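Local coordinates for ABC transporter, periplasmic substrate-binding protein (Thermotoga maritima, PDB 2HPG), which probably captures a small solute in the periplasm and delivers it to a membrane permease of the tripartite ATP-independent (TRAP) transporter family, at residues Lys82-Met87 with Gln118-Glu123; Lys109-Ser114 with Leu133-Val138; Lys148-Pro153 with Tyr218-Gly223. One frame throughout, in Å; residues are numbered along the deposited sequence. Where two conformers were deposited one is given.

Contact 1: residues Lys82-Met87 with Gln118-Glu123; sequences KDIGVM and QKWLKE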
loop_
_atom_site.group_PDB
_atom_site.type_symbol
_atom_site.label_atom_id
_atom_site.label_comp_id
_atom_site.label_asym_id
_atom_site.label_seq_id
_atom_site.Cartn_x
_atom_site.Cartn_y
_atom_site.Cartn_z
ATOM N N LYS A 82 -2.231 -14.468 -9.035
ATOM C CA LYS A 82 -1.357 -14.748 -7.891
ATOM C C LYS A 82 -0.077 -13.924 -7.844
ATOM O O LYS A 82 0.259 -13.358 -6.799
ATOM C CB LYS A 82 -0.981 -16.228 -7.835
ATOM C CG LYS A 82 0.180 -16.536 -6.868
ATOM C CD LYS A 82 0.585 -18.014 -6.833
ATOM C CE LYS A 82 1.833 -18.262 -7.667
ATOM N NZ LYS A 82 2.468 -19.569 -7.330
ATOM N N ASP A 83 0.634 -13.874 -8.965
ATOM C CA ASP A 83 1.987 -13.349 -8.992
ATOM C C ASP A 83 2.119 -11.866 -8.695
ATOM O O ASP A 83 3.167 -11.429 -8.210
ATOM C CB ASP A 83 2.639 -13.610 -10.352
ATOM C CG ASP A 83 3.038 -15.046 -10.547
ATOM O OD1 ASP A 83 2.861 -15.880 -9.634
ATOM O OD2 ASP A 83 3.551 -15.337 -11.647
ATOM N N ILE A 84 1.090 -11.084 -8.997
ATOM C CA ILE A 84 1.149 -9.634 -8.749
ATOM C C ILE A 84 1.292 -9.331 -7.243
ATOM O O ILE A 84 1.774 -8.264 -6.855
ATOM C CB ILE A 84 -0.077 -8.902 -9.348
ATOM C CG1 ILE A 84 0.179 -7.389 -9.441
ATOM C CG2 ILE A 84 -1.338 -9.188 -8.548
ATOM C CD1 ILE A 84 -0.839 -6.659 -10.289
ATOM N N GLY A 85 0.872 -10.294 -6.430
ATOM C CA GLY A 85 1.005 -10.285 -4.976
ATOM C C GLY A 85 2.424 -10.218 -4.432
ATOM O O GLY A 85 2.622 -9.894 -3.257
ATOM N N VAL A 86 3.411 -10.482 -5.284
ATOM C CA VAL A 86 4.810 -10.322 -4.907
ATOM C C VAL A 86 5.124 -8.880 -4.431
ATOM O O VAL A 86 6.045 -8.673 -3.622
ATOM C CB VAL A 86 5.772 -10.747 -6.075
ATOM C CG1 VAL A 86 5.795 -9.714 -7.149
ATOM C CG2 VAL A 86 7.189 -11.020 -5.521
HETATM N N MSE A 87 4.349 -7.901 -4.903
HETATM C CA MSE A 87 4.612 -6.492 -4.571
HETATM C C MSE A 87 4.138 -6.054 -3.167
HETATM O O MSE A 87 4.332 -4.893 -2.796
HETATM C CB MSE A 87 4.032 -5.580 -5.643
HETATM C CG MSE A 87 4.469 -5.989 -7.044
HETATM SE SE MSE A 87 4.114 -4.718 -8.426
HETATM C CE MSE A 87 4.368 -3.054 -7.453
ATOM N N GLN A 118 2.792 -5.895 -17.568
ATOM C CA GLN A 118 1.761 -5.722 -18.590
ATOM C C GLN A 118 0.938 -6.998 -18.784
ATOM O O GLN A 118 -0.286 -6.933 -18.969
ATOM C CB GLN A 118 2.364 -5.231 -19.895
ATOM C CG GLN A 118 2.698 -3.747 -19.840
ATOM C CD GLN A 118 3.669 -3.327 -20.919
ATOM O OE1 GLN A 118 4.023 -4.118 -21.808
ATOM N NE2 GLN A 118 4.123 -2.078 -20.845
ATOM N N LYS A 119 1.591 -8.153 -18.700
ATOM C CA LYS A 119 0.876 -9.416 -18.749
ATOM C C LYS A 119 -0.132 -9.514 -17.605
ATOM O O LYS A 119 -1.324 -9.704 -17.834
ATOM C CB LYS A 119 1.830 -10.607 -18.686
ATOM C CG LYS A 119 1.109 -11.949 -18.615
ATOM C CD LYS A 119 2.059 -13.123 -18.610
ATOM C CE LYS A 119 2.626 -13.370 -17.219
ATOM N NZ LYS A 119 3.717 -14.398 -17.214
ATOM N N TRP A 120 0.348 -9.385 -16.371
ATOM C CA TRP A 120 -0.515 -9.525 -15.190
ATOM C C TRP A 120 -1.709 -8.594 -15.241
ATOM O O TRP A 120 -2.787 -8.967 -14.805
ATOM C CB TRP A 120 0.259 -9.212 -13.903
ATOM C CG TRP A 120 1.357 -10.159 -13.586
ATOM C CD1 TRP A 120 1.463 -11.452 -13.990
ATOM C CD2 TRP A 120 2.494 -9.903 -12.752
ATOM N NE1 TRP A 120 2.604 -12.013 -13.479
ATOM C CE2 TRP A 120 3.256 -11.084 -12.715
ATOM C CE3 TRP A 120 2.943 -8.787 -12.046
ATOM C CZ2 TRP A 120 4.457 -11.184 -11.995
ATOM C CZ3 TRP A 120 4.127 -8.879 -11.330
ATOM C CH2 TRP A 120 4.867 -10.075 -11.304
ATOM N N LEU A 121 -1.501 -7.378 -15.749
ATOM C CA LEU A 121 -2.550 -6.366 -15.796
ATOM C C LEU A 121 -3.589 -6.680 -16.862
ATOM O O LEU A 121 -4.752 -6.300 -16.731
ATOM C CB LEU A 121 -1.961 -4.977 -16.045
ATOM C CG LEU A 121 -1.024 -4.455 -14.959
ATOM C CD1 LEU A 121 -0.522 -3.050 -15.316
ATOM C CD2 LEU A 121 -1.698 -4.495 -13.586
ATOM N N LYS A 122 -3.153 -7.351 -17.923
ATOM C CA LYS A 122 -4.051 -7.808 -18.973
ATOM C C LYS A 122 -4.895 -8.978 -18.489
ATOM O O LYS A 122 -6.055 -9.076 -18.857
ATOM C CB LYS A 122 -3.252 -8.236 -20.201
ATOM C CG LYS A 122 -4.102 -8.534 -21.420
ATOM C CD LYS A 122 -3.223 -8.672 -22.657
ATOM C CE LYS A 122 -4.021 -8.966 -23.916
ATOM N NZ LYS A 122 -3.125 -8.963 -25.112
ATOM N N GLU A 123 -4.305 -9.859 -17.678
ATOM C CA GLU A 123 -5.030 -10.973 -17.052
ATOM C C GLU A 123 -6.055 -10.488 -16.034
ATOM O O GLU A 123 -7.126 -11.066 -15.919
ATOM C CB GLU A 123 -4.067 -11.946 -16.363
ATOM C CG GLU A 123 -3.117 -12.655 -17.326
ATOM C CD GLU A 123 -2.027 -13.504 -16.651
ATOM O OE1 GLU A 123 -1.960 -13.580 -15.400
ATOM O OE2 GLU A 123 -1.227 -14.108 -17.404
HETATM O O HOH W 1 4.110 -14.352 -14.199
#
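Trp120 carries this contact, laying one face of its indole against Asp83 CB and the backbone of Asp83 and Ile84. Its CG stands anti to the carbonyl carbon (chi1 -65°), on a CB that already points at the 3-10 turn of 82-87. Asp83 CB settles over the rim of that face, 3.4 Å from Trp120 CZ2. Ile84 contributes a CH-pi contact: its CA lies 4.2 Å from the centroid of the six-membered ring of Trp120, 23° off the ring normal. An indole suits this place because it is broad enough to cover the Asp83-Ile84 peptide and the Asp83 methylene together.

Apolar side-chain contacts widen the patch. Ile84 CG1 lies 4.0 Å from Trp120 CE3, while its end, CD1, meets Leu121 CD2 at 4.0 Å with the two side chains crossing at about a right angle. Val86 CG1 approaches Trp120 CH2 obliquely and more loosely, at 4.3 Å.

The polar link runs through a single water lying in the indole plane at its edge. It accepts from Trp120 NE1 at 2.9 Å and from Lys119 NZ, and donates to Asp83 OD2 at 2.8 Å. The indole N-H is thus satisfied, and Asp83 and Lys119 are linked without direct contact, OD2 and NZ standing 5.6 Å apart. Aspartate suits its position twice over, its methylene resting on the ring while its carboxylate accepts a hydrogen bond from the water; the lysine charge nearby would probably help to stabilise the anion.

Helix 308-318 lies against the contact, with Ala310 touching Asp83 and Val86, and Leu314 touching Trp120. Ile84 also meets Met117 and Leu124 of helix 115-128, and reaches Phe230 on strand 218-234.

Contact 2: residues Lys109-Ser114 with Leu133-Val138; sequences KKIKQS and LSFYWV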
loop_
_atom_site.group_PDB
_atom_site.type_symbol
_atom_site.label_atom_id
_atom_site.label_comp_id
_atom_site.label_asym_id
_atom_site.label_seq_id
_atom_site.Cartn_x
_atom_site.Cartn_y
_atom_site.Cartn_z
ATOM N N LYS A 109 7.975 2.732 -12.081
ATOM C CA LYS A 109 7.865 3.020 -13.529
ATOM C C LYS A 109 8.445 1.905 -14.393
ATOM O O LYS A 109 7.851 1.526 -15.393
ATOM C CB LYS A 109 8.527 4.339 -13.882
ATOM C CG LYS A 109 7.887 5.504 -13.192
ATOM C CD LYS A 109 8.552 6.808 -13.533
ATOM C CE LYS A 109 7.856 7.942 -12.828
ATOM N NZ LYS A 109 8.635 9.196 -12.899
ATOM N N LYS A 110 9.592 1.366 -13.998
ATOM C CA LYS A 110 10.197 0.255 -14.719
ATOM C C LYS A 110 9.345 -0.990 -14.602
ATOM O O LYS A 110 9.271 -1.778 -15.540
ATOM C CB LYS A 110 11.625 -0.025 -14.217
ATOM C CG LYS A 110 12.636 1.016 -14.667
ATOM C CD LYS A 110 13.044 0.814 -16.148
ATOM C CE LYS A 110 14.082 1.853 -16.631
ATOM N NZ LYS A 110 13.705 3.250 -16.191
ATOM N N ILE A 111 8.713 -1.206 -13.450
ATOM C CA ILE A 111 7.837 -2.371 -13.327
ATOM C C ILE A 111 6.642 -2.197 -14.283
ATOM O O ILE A 111 6.227 -3.153 -14.928
ATOM C CB ILE A 111 7.366 -2.643 -11.854
ATOM C CG1 ILE A 111 8.534 -3.169 -11.012
ATOM C CG2 ILE A 111 6.228 -3.657 -11.828
ATOM C CD1 ILE A 111 8.213 -3.353 -9.547
ATOM N N LYS A 112 6.134 -0.975 -14.402
ATOM C CA LYS A 112 4.935 -0.746 -15.199
ATOM C C LYS A 112 5.170 -1.066 -16.669
ATOM O O LYS A 112 4.362 -1.730 -17.294
ATOM C CB LYS A 112 4.451 0.687 -15.074
ATOM C CG LYS A 112 3.119 0.923 -15.777
ATOM C CD LYS A 112 2.692 2.361 -15.620
ATOM C CE LYS A 112 1.852 2.883 -16.795
ATOM N NZ LYS A 112 1.933 4.374 -16.815
ATOM N N GLN A 113 6.288 -0.601 -17.213
ATOM C CA GLN A 113 6.600 -0.878 -18.609
ATOM C C GLN A 113 7.177 -2.279 -18.853
ATOM O O GLN A 113 7.432 -2.644 -19.994
ATOM C CB GLN A 113 7.477 0.230 -19.198
ATOM C CG GLN A 113 8.820 0.402 -18.563
ATOM C CD GLN A 113 9.418 1.771 -18.830
ATOM O OE1 GLN A 113 8.811 2.808 -18.522
ATOM N NE2 GLN A 113 10.619 1.783 -19.402
ATOM N N SER A 114 7.336 -3.089 -17.809
ATOM C CA SER A 114 7.813 -4.471 -17.927
ATOM C C SER A 114 6.790 -5.330 -18.659
ATOM O O SER A 114 5.605 -5.273 -18.318
ATOM C CB SER A 114 8.067 -5.085 -16.529
ATOM O OG SER A 114 6.867 -5.462 -15.834
ATOM N N LEU A 133 -5.627 1.588 -12.810
ATOM C CA LEU A 133 -5.357 2.914 -13.346
ATOM C C LEU A 133 -3.963 3.396 -12.948
ATOM O O LEU A 133 -3.339 4.206 -13.655
ATOM C CB LEU A 133 -6.370 3.925 -12.815
ATOM C CG LEU A 133 -7.814 3.849 -13.283
ATOM C CD1 LEU A 133 -8.596 4.871 -12.491
ATOM C CD2 LEU A 133 -7.916 4.145 -14.769
ATOM N N SER A 134 -3.498 2.931 -11.790
ATOM C CA SER A 134 -2.203 3.341 -11.272
ATOM C C SER A 134 -1.764 2.513 -10.074
ATOM O O SER A 134 -2.607 2.028 -9.305
ATOM C CB SER A 134 -2.237 4.821 -10.880
ATOM O OG SER A 134 -0.968 5.242 -10.402
ATOM N N PHE A 135 -0.444 2.348 -9.936
ATOM C CA PHE A 135 0.151 1.886 -8.677
ATOM C C PHE A 135 1.311 2.768 -8.194
ATOM O O PHE A 135 2.171 2.299 -7.463
ATOM C CB PHE A 135 0.545 0.393 -8.738
ATOM C CG PHE A 135 1.560 0.047 -9.811
ATOM C CD1 PHE A 135 2.938 0.169 -9.565
ATOM C CD2 PHE A 135 1.142 -0.452 -11.048
ATOM C CE1 PHE A 135 3.867 -0.161 -10.535
ATOM C CE2 PHE A 135 2.076 -0.784 -12.048
ATOM C CZ PHE A 135 3.443 -0.637 -11.789
ATOM N N TYR A 136 1.312 4.049 -8.575
ATOM C CA TYR A 136 2.284 5.020 -8.088
ATOM C C TYR A 136 1.792 5.740 -6.842
ATOM O O TYR A 136 2.017 6.953 -6.670
ATOM C CB TYR A 136 2.555 6.075 -9.156
ATOM C CG TYR A 136 3.138 5.558 -10.461
ATOM C CD1 TYR A 136 3.696 4.298 -10.576
ATOM C CD2 TYR A 136 3.172 6.384 -11.581
ATOM C CE1 TYR A 136 4.219 3.863 -11.779
ATOM C CE2 TYR A 136 3.700 5.951 -12.775
ATOM C CZ TYR A 136 4.213 4.706 -12.875
ATOM O OH TYR A 136 4.727 4.310 -14.098
ATOM N N TRP A 137 1.133 4.988 -5.964
ATOM C CA TRP A 137 0.518 5.536 -4.761
ATOM C C TRP A 137 1.154 4.794 -3.619
ATOM O O TRP A 137 0.934 3.603 -3.453
ATOM C CB TRP A 137 -1.003 5.338 -4.794
ATOM C CG TRP A 137 -1.651 6.289 -5.749
ATOM C CD1 TRP A 137 -1.620 6.233 -7.112
ATOM C CD2 TRP A 137 -2.397 7.463 -5.412
ATOM N NE1 TRP A 137 -2.284 7.313 -7.641
ATOM C CE2 TRP A 137 -2.780 8.076 -6.615
ATOM C CE3 TRP A 137 -2.770 8.060 -4.205
ATOM C CZ2 TRP A 137 -3.536 9.262 -6.646
ATOM C CZ3 TRP A 137 -3.517 9.230 -4.238
ATOM C CH2 TRP A 137 -3.893 9.813 -5.448
ATOM N N VAL A 138 1.987 5.497 -2.863
ATOM C CA VAL A 138 2.825 4.867 -1.856
ATOM C C VAL A 138 2.568 5.512 -0.492
ATOM O O VAL A 138 2.564 6.732 -0.360
ATOM C CB VAL A 138 4.314 4.950 -2.315
ATOM C CG1 VAL A 138 5.270 4.751 -1.191
ATOM C CG2 VAL A 138 4.558 3.906 -3.433
HETATM O O HOH W 2 -1.178 4.285 -15.518
#
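Tyr136 drives its hydroxyl end between the side chains of Lys109 and Lys112, which are one helical turn apart and cross the tyrosine at about a right angle. The phenol oxygen meets carbon: Tyr136 OH is 3.2 Å from Lys112 CD and 3.5 Å from Lys109 CG. Lysine suits both places, since its methylenes can flank the phenol end while the ammonium travels on. In Lys112, CG stands anti to the backbone N (chi1 -174°) and the extended chain runs past the phenol to a salt bridge with Asp254. A water that donates to Leu133 O also accepts a weak bond from Lys112 NZ.

Phe135 comes in beside Tyr136 and presents its tip to the helix. Its CZ lies 3.7 Å from Lys112 CB and 4.1 Å from Ile111 CG2, with Lys112 N in the ring plane at the edge. The phenylalanine and Ile111 cross at about a right angle, an apolar pair in the buried part of the interface.

Two successive side chains of a regular strand would point to opposite faces, yet here both reach one helix. Psi of 27° at Phe135 departs from extended values, and Phe135 CG, between the backbone N and the carbonyl carbon (chi1 60°), starts the ring from there. The backbone is irregular just before as well: Ser134 OG accepts from Tyr136 N at 3.2 Å in an ST turn, and Leu133 and Ser134 both face Glu231 in a classic beta bulge, a local detail of this strand. Helix 101-112 resting on strand 130-146 is the helix-on-sheet packing of the layered alpha/beta domains of periplasmic binding proteins.

Contact 3: residues Lys148-Pro153 with Tyr218-Gly223; sequences KPIRKP and YMSETG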
loop_
_atom_site.group_PDB
_atom_site.type_symbol
_atom_site.label_atom_id
_atom_site.label_comp_id
_atom_site.label_asym_id
_atom_site.label_seq_id
_atom_site.Cartn_x
_atom_site.Cartn_y
_atom_site.Cartn_z
ATOM N N LYS A 148 9.421 -3.492 23.091
ATOM C CA LYS A 148 10.705 -4.178 23.142
ATOM C C LYS A 148 11.461 -3.764 21.889
ATOM O O LYS A 148 10.899 -3.835 20.799
ATOM C CB LYS A 148 10.459 -5.687 23.141
ATOM C CG LYS A 148 11.689 -6.541 23.036
ATOM C CD LYS A 148 11.302 -8.018 22.883
ATOM C CE LYS A 148 12.514 -8.871 22.649
ATOM N NZ LYS A 148 12.128 -10.302 22.439
ATOM N N PRO A 149 12.721 -3.298 22.015
ATOM C CA PRO A 149 13.453 -2.941 20.790
ATOM C C PRO A 149 13.642 -4.142 19.863
ATOM O O PRO A 149 13.875 -5.233 20.349
ATOM C CB PRO A 149 14.822 -2.490 21.291
ATOM C CG PRO A 149 14.775 -2.491 22.743
ATOM C CD PRO A 149 13.505 -3.058 23.231
ATOM N N ILE A 150 13.555 -3.920 18.553
ATOM C CA ILE A 150 13.716 -4.986 17.560
ATOM C C ILE A 150 14.932 -4.620 16.704
ATOM O O ILE A 150 14.904 -3.654 15.945
ATOM C CB ILE A 150 12.435 -5.148 16.671
ATOM C CG1 ILE A 150 11.183 -5.413 17.523
ATOM C CG2 ILE A 150 12.650 -6.209 15.559
ATOM C CD1 ILE A 150 11.261 -6.606 18.491
ATOM N N ARG A 151 16.019 -5.369 16.879
ATOM C CA ARG A 151 17.263 -5.148 16.136
ATOM C C ARG A 151 17.669 -6.312 15.240
ATOM O O ARG A 151 18.456 -6.124 14.316
ATOM C CB ARG A 151 18.411 -4.896 17.106
ATOM C CG ARG A 151 18.198 -3.702 18.018
ATOM C CD ARG A 151 19.442 -3.385 18.803
ATOM N NE ARG A 151 19.265 -2.173 19.598
ATOM C CZ ARG A 151 18.695 -2.121 20.795
ATOM N NH1 ARG A 151 18.228 -3.210 21.382
ATOM N NH2 ARG A 151 18.598 -0.956 21.416
ATOM N N LYS A 152 17.154 -7.497 15.545
ATOM C CA LYS A 152 17.406 -8.731 14.789
ATOM C C LYS A 152 16.135 -9.603 14.829
ATOM O O LYS A 152 15.299 -9.431 15.707
ATOM C CB LYS A 152 18.564 -9.508 15.423
ATOM C CG LYS A 152 18.298 -9.872 16.876
ATOM C CD LYS A 152 19.495 -10.506 17.552
ATOM C CE LYS A 152 19.322 -10.518 19.063
ATOM N NZ LYS A 152 19.801 -11.833 19.578
ATOM N N PRO A 153 15.977 -10.533 13.870
ATOM C CA PRO A 153 14.799 -11.399 13.831
ATOM C C PRO A 153 14.437 -12.074 15.150
ATOM O O PRO A 153 13.271 -12.166 15.490
ATOM C CB PRO A 153 15.179 -12.439 12.768
ATOM C CG PRO A 153 16.043 -11.705 11.843
ATOM C CD PRO A 153 16.858 -10.766 12.709
ATOM N N TYR A 218 8.527 1.780 21.445
ATOM C CA TYR A 218 9.586 1.680 20.436
ATOM C C TYR A 218 9.133 1.625 18.980
ATOM O O TYR A 218 8.243 0.858 18.611
ATOM C CB TYR A 218 10.445 0.436 20.679
ATOM C CG TYR A 218 11.198 0.462 21.977
ATOM C CD1 TYR A 218 12.428 1.094 22.068
ATOM C CD2 TYR A 218 10.677 -0.134 23.118
ATOM C CE1 TYR A 218 13.124 1.147 23.259
ATOM C CE2 TYR A 218 11.365 -0.099 24.311
ATOM C CZ TYR A 218 12.583 0.544 24.369
ATOM O OH TYR A 218 13.268 0.595 25.533
HETATM N N MSE A 219 9.771 2.461 18.162
HETATM C CA MSE A 219 9.694 2.347 16.719
HETATM C C MSE A 219 11.033 1.818 16.236
HETATM O O MSE A 219 12.041 2.508 16.358
HETATM C CB MSE A 219 9.416 3.711 16.098
HETATM C CG MSE A 219 8.838 3.608 14.713
HETATM SE SE MSE A 219 6.903 3.623 14.770
HETATM C CE MSE A 219 6.582 3.866 12.863
ATOM N N SER A 220 11.058 0.582 15.730
ATOM C CA SER A 220 12.291 -0.011 15.235
ATOM C C SER A 220 12.258 -0.036 13.714
ATOM O O SER A 220 11.364 -0.653 13.110
ATOM C CB SER A 220 12.474 -1.429 15.770
ATOM O OG SER A 220 12.209 -1.519 17.157
ATOM N N GLU A 221 13.229 0.644 13.099
ATOM C CA GLU A 221 13.177 0.984 11.692
ATOM C C GLU A 221 13.685 -0.115 10.765
ATOM O O GLU A 221 14.666 0.059 10.022
ATOM C CB GLU A 221 13.909 2.296 11.436
ATOM C CG GLU A 221 13.198 3.518 12.020
ATOM C CD GLU A 221 13.803 4.794 11.535
ATOM O OE1 GLU A 221 14.964 4.751 11.100
ATOM O OE2 GLU A 221 13.152 5.848 11.608
ATOM N N THR A 222 12.966 -1.231 10.787
ATOM C CA THR A 222 13.246 -2.359 9.923
ATOM C C THR A 222 12.871 -2.049 8.482
ATOM O O THR A 222 13.422 -2.665 7.578
ATOM C CB THR A 222 12.485 -3.591 10.347
ATOM O OG1 THR A 222 11.129 -3.233 10.614
ATOM C CG2 THR A 222 13.105 -4.221 11.600
ATOM N N GLY A 223 11.931 -1.122 8.273
ATOM C CA GLY A 223 11.518 -0.704 6.928
ATOM C C GLY A 223 11.139 -1.905 6.051
ATOM O O GLY A 223 11.435 -1.946 4.852
#
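Ser220 and Ile150 form one tight part of this contact. Ile150 N donates to Ser220 OG over 3.1 Å, with an angle of 153° at the hydrogen. Ser220 OG stands anti to its own carbonyl carbon (chi1 -46°), which turns the hydroxyl oxygen towards the loop. Serine suits the place because it is small: the backbone can come so near that Ser220 CB lies 3.3 Å from Ile150 O, while Ile150 CB packs 3.7 Å from Ser220 OG. Ile150 O is buried without a hydrogen-bonding partner, a polar cost of the close approach.

Equally close, Pro149 lies side by side with Tyr218, both pointing the same way. Pro149 CD sits 3.9 Å from the centroid of the Tyr218 ring, 15° off the normal, in a CH-pi contact over one face. Proline offers a compact, restricted ring whose C-H groups beside the electron-withdrawing N suit an aromatic face. Lys148 adds its backbone, N lying 3.6 Å from Tyr218 CD2.

Thr222 makes a looser but buried touch, its CG2 4.5 Å from Ile150 CG2; its hydroxyl is hydrogen-bonded to His224. The solvent side belongs to the exposed Arg151 and Lys152, and in part to Lys148, whose side chain leads away and binds Asp155 O through NZ.

The loop 148-153 thus lies across one face of the sheet's end. There, strand 218-234 pairs with strand 130-146, through Thr146 and Phe144, and on its other edge with strand 282-284. The Ile150 side chain also touches Leu156, Leu159 and, on helix 291-305, Phe294.

Overall arrangement
Contacts 1 and 2 belong to one buried region. Their centres are 12 Å apart and they touch directly, Met87 of the first packing on Phe135 and Ile111 of the second; their segments also alternate along the chain, with helix 115-128 joining helix 101-112 to strand 130-146. Contact 3 lies about 31 Å from contact 1 and 29 Å from contact 2, centre to centre, and is only partly buried, yet it shares a sheet with contact 2 through the paired strands 130-146 and 218-234. The chemistry follows the setting: an indole over backbone with a water at its edge in contact 1, a phenol end and a phenyl ring among lysine methylenes in contact 2, and a direct backbone-to-serine bond in contact 3.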